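Local atomic coordinates of transcriptional regulator, LacI family (Burkholderia phymatum, PDB entry 2RGY), a protein that probably acts as a sugar-responsive transcriptional regulator of the LacI family, sensing a small-molecule effector through a periplasmic-binding-protein-like domain. Residues A[19-23]-A[225-229]. Residues are numbered along the deposited sequence; the frame is centred on the assembly and turned at random.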
loop_
_atom_site.group_PDB
_atom_site.type_symbol
_atom_site.label_atom_id
_atom_site.label_comp_id
_atom_site.label_asym_id
_atom_site.label_seq_id
_atom_site.Cartn_x
_atom_site.Cartn_y
_atom_site.Cartn_z
ATOM N N PHE A 19 3.261 -3.894 -1.961
ATOM C CA PHE A 19 1.943 -3.286 -2.112
ATOM C C PHE A 19 0.801 -3.989 -1.401
ATOM O O PHE A 19 0.779 -5.210 -1.289
ATOM C CB PHE A 19 1.608 -3.156 -3.591
ATOM C CG PHE A 19 2.640 -2.395 -4.368
ATOM C CD1 PHE A 19 3.601 -3.067 -5.125
ATOM C CD2 PHE A 19 2.665 -1.003 -4.319
ATOM C CE1 PHE A 19 4.586 -2.358 -5.829
ATOM C CE2 PHE A 19 3.639 -0.275 -5.014
ATOM C CZ PHE A 19 4.603 -0.953 -5.772
ATOM N N GLY A 20 -0.171 -3.190 -0.960
ATOM C CA GLY A 20 -1.317 -3.709 -0.237
ATOM C C GLY A 20 -1.077 -3.398 1.226
ATOM O O GLY A 20 0.024 -3.638 1.719
ATOM N N SER A 21 -2.068 -2.851 1.926
ATOM C CA SER A 21 -1.880 -2.528 3.337
ATOM C C SER A 21 -1.648 -3.778 4.196
ATOM O O SER A 21 -1.182 -3.694 5.331
ATOM C CB SER A 21 -3.079 -1.734 3.864
ATOM O OG SER A 21 -4.289 -2.450 3.696
ATOM N N TYR A 22 -1.976 -4.940 3.640
ATOM C CA TYR A 22 -1.785 -6.210 4.336
ATOM C C TYR A 22 -0.278 -6.426 4.510
ATOM O O TYR A 22 0.202 -6.697 5.607
ATOM C CB TYR A 22 -2.388 -7.355 3.516
ATOM C CG TYR A 22 -2.151 -8.720 4.108
ATOM C CD1 TYR A 22 -2.863 -9.156 5.232
ATOM C CD2 TYR A 22 -1.205 -9.575 3.552
ATOM C CE1 TYR A 22 -2.631 -10.423 5.782
ATOM C CE2 TYR A 22 -0.967 -10.833 4.088
ATOM C CZ TYR A 22 -1.681 -11.253 5.204
ATOM O OH TYR A 22 -1.416 -12.499 5.726
ATOM N N TYR A 23 0.473 -6.295 3.420
ATOM C CA TYR A 23 1.911 -6.476 3.510
ATOM C C TYR A 23 2.551 -5.297 4.227
ATOM O O TYR A 23 3.570 -5.459 4.888
ATOM C CB TYR A 23 2.509 -6.681 2.121
ATOM C CG TYR A 23 2.055 -7.990 1.521
ATOM C CD1 TYR A 23 2.439 -9.202 2.088
ATOM C CD2 TYR A 23 1.179 -8.017 0.441
ATOM C CE1 TYR A 23 1.953 -10.416 1.600
ATOM C CE2 TYR A 23 0.686 -9.222 -0.060
ATOM C CZ TYR A 23 1.080 -10.418 0.528
ATOM O OH TYR A 23 0.588 -11.617 0.053
ATOM N N ASP A 225 -9.697 -9.611 4.997
ATOM C CA ASP A 225 -8.471 -9.013 5.539
ATOM C C ASP A 225 -8.833 -7.832 6.435
ATOM O O ASP A 225 -8.386 -7.747 7.577
ATOM C CB ASP A 225 -7.512 -8.487 4.445
ATOM C CG ASP A 225 -6.808 -9.596 3.667
ATOM O OD1 ASP A 225 -6.663 -10.717 4.191
ATOM O OD2 ASP A 225 -6.368 -9.339 2.521
ATOM N N ASP A 226 -9.660 -6.943 5.896
ATOM C CA ASP A 226 -10.093 -5.706 6.551
ATOM C C ASP A 226 -8.882 -4.792 6.549
ATOM O O ASP A 226 -8.501 -4.197 7.566
ATOM C CB ASP A 226 -10.594 -5.930 7.982
ATOM C CG ASP A 226 -11.229 -4.671 8.577
ATOM O OD1 ASP A 226 -11.632 -3.783 7.791
ATOM O OD2 ASP A 226 -11.340 -4.572 9.819
ATOM N N ASP A 227 -8.266 -4.719 5.373
ATOM C CA ASP A 227 -7.099 -3.889 5.161
ATOM C C ASP A 227 -7.609 -2.460 5.311
ATOM O O ASP A 227 -8.798 -2.195 5.099
ATOM C CB ASP A 227 -6.521 -4.200 3.771
ATOM C CG ASP A 227 -5.588 -5.422 3.794
ATOM O OD1 ASP A 227 -5.437 -6.099 2.750
ATOM O OD2 ASP A 227 -4.987 -5.699 4.865
ATOM N N TYR A 228 -6.752 -1.528 5.695
ATOM C CA TYR A 228 -7.286 -0.199 5.898
ATOM C C TYR A 228 -7.568 0.674 4.690
ATOM O O TYR A 228 -7.650 1.895 4.781
ATOM C CB TYR A 228 -6.482 0.506 6.991
ATOM C CG TYR A 228 -6.822 -0.095 8.348
ATOM C CD1 TYR A 228 -5.883 -0.135 9.387
ATOM C CD2 TYR A 228 -8.106 -0.626 8.594
ATOM C CE1 TYR A 228 -6.213 -0.688 10.642
ATOM C CE2 TYR A 228 -8.442 -1.174 9.842
ATOM C CZ TYR A 228 -7.492 -1.200 10.859
ATOM O OH TYR A 228 -7.840 -1.715 12.100
ATOM N N SER A 229 -7.770 0.017 3.556
ATOM C CA SER A 229 -8.145 0.705 2.331
ATOM C C SER A 229 -9.661 0.480 2.208
ATOM O O SER A 229 -10.340 1.128 1.402
ATOM C CB SER A 229 -7.431 0.084 1.125
ATOM O OG SER A 229 -7.890 0.655 -0.099
#
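Ser-21 and Tyr-22, in the first turn of helix 21-36, meet Asp-227 across the interdomain cleft of a periplasmic-binding-protein-like fold. The helix follows strand 10-14 of one parallel sheet. Asp-227 lies in the loop between strands 220-223 and 238-241 of the other sheet. Gly-20 sits at the N-cap position. The closest pair of CA atoms is that of Ser-21 and Asp-227, 5.7 Å apart.

The carboxylate of Asp-227 is laid against the start of the helix. Its OD1 and OD2 are both 3.4 Å from CB of Tyr-22, and OD2 is also 3.3 Å from CA of that tyrosine. OD2 is 3.3 Å from the backbone N of Tyr-22 as well, but the angle is too poor for a hydrogen bond. The positive end of the helix dipole may still favour a negative charge here. CG of Tyr-22 is anti to its backbone N (chi1 176°), which sets the near edge of the ring by OD2 of Asp-227, with CD1 4.1 Å from that oxygen. OD2 lies near the ring plane, and the ring and carboxylate planes are 53° apart. Asp-225 adds a looser touch, its OD1 4.2 Å from CD1 of Tyr-22.

CB of Ser-21 points toward the same loop. Its OG is modelled 3.3 Å from the backbone N of Tyr-228, but its exact place is doubtful because it also crowds Asp-227.

The loop is fixed from its own side. The backbone N of Asp-227 donates to OD2 of Asp-198, and Asp-226 makes a salt bridge with Arg-277. Phe-19 of the second subunit packs on Ser-21, so the dimer partner borders the contact.

No clear hydrogen bond joins the two segments, which bury just 197 Å² together. Such a light touch between a helix N-terminus and a loop of the facing domain is consistent with the hinged, two-domain effector-binding core of LacI-family regulators.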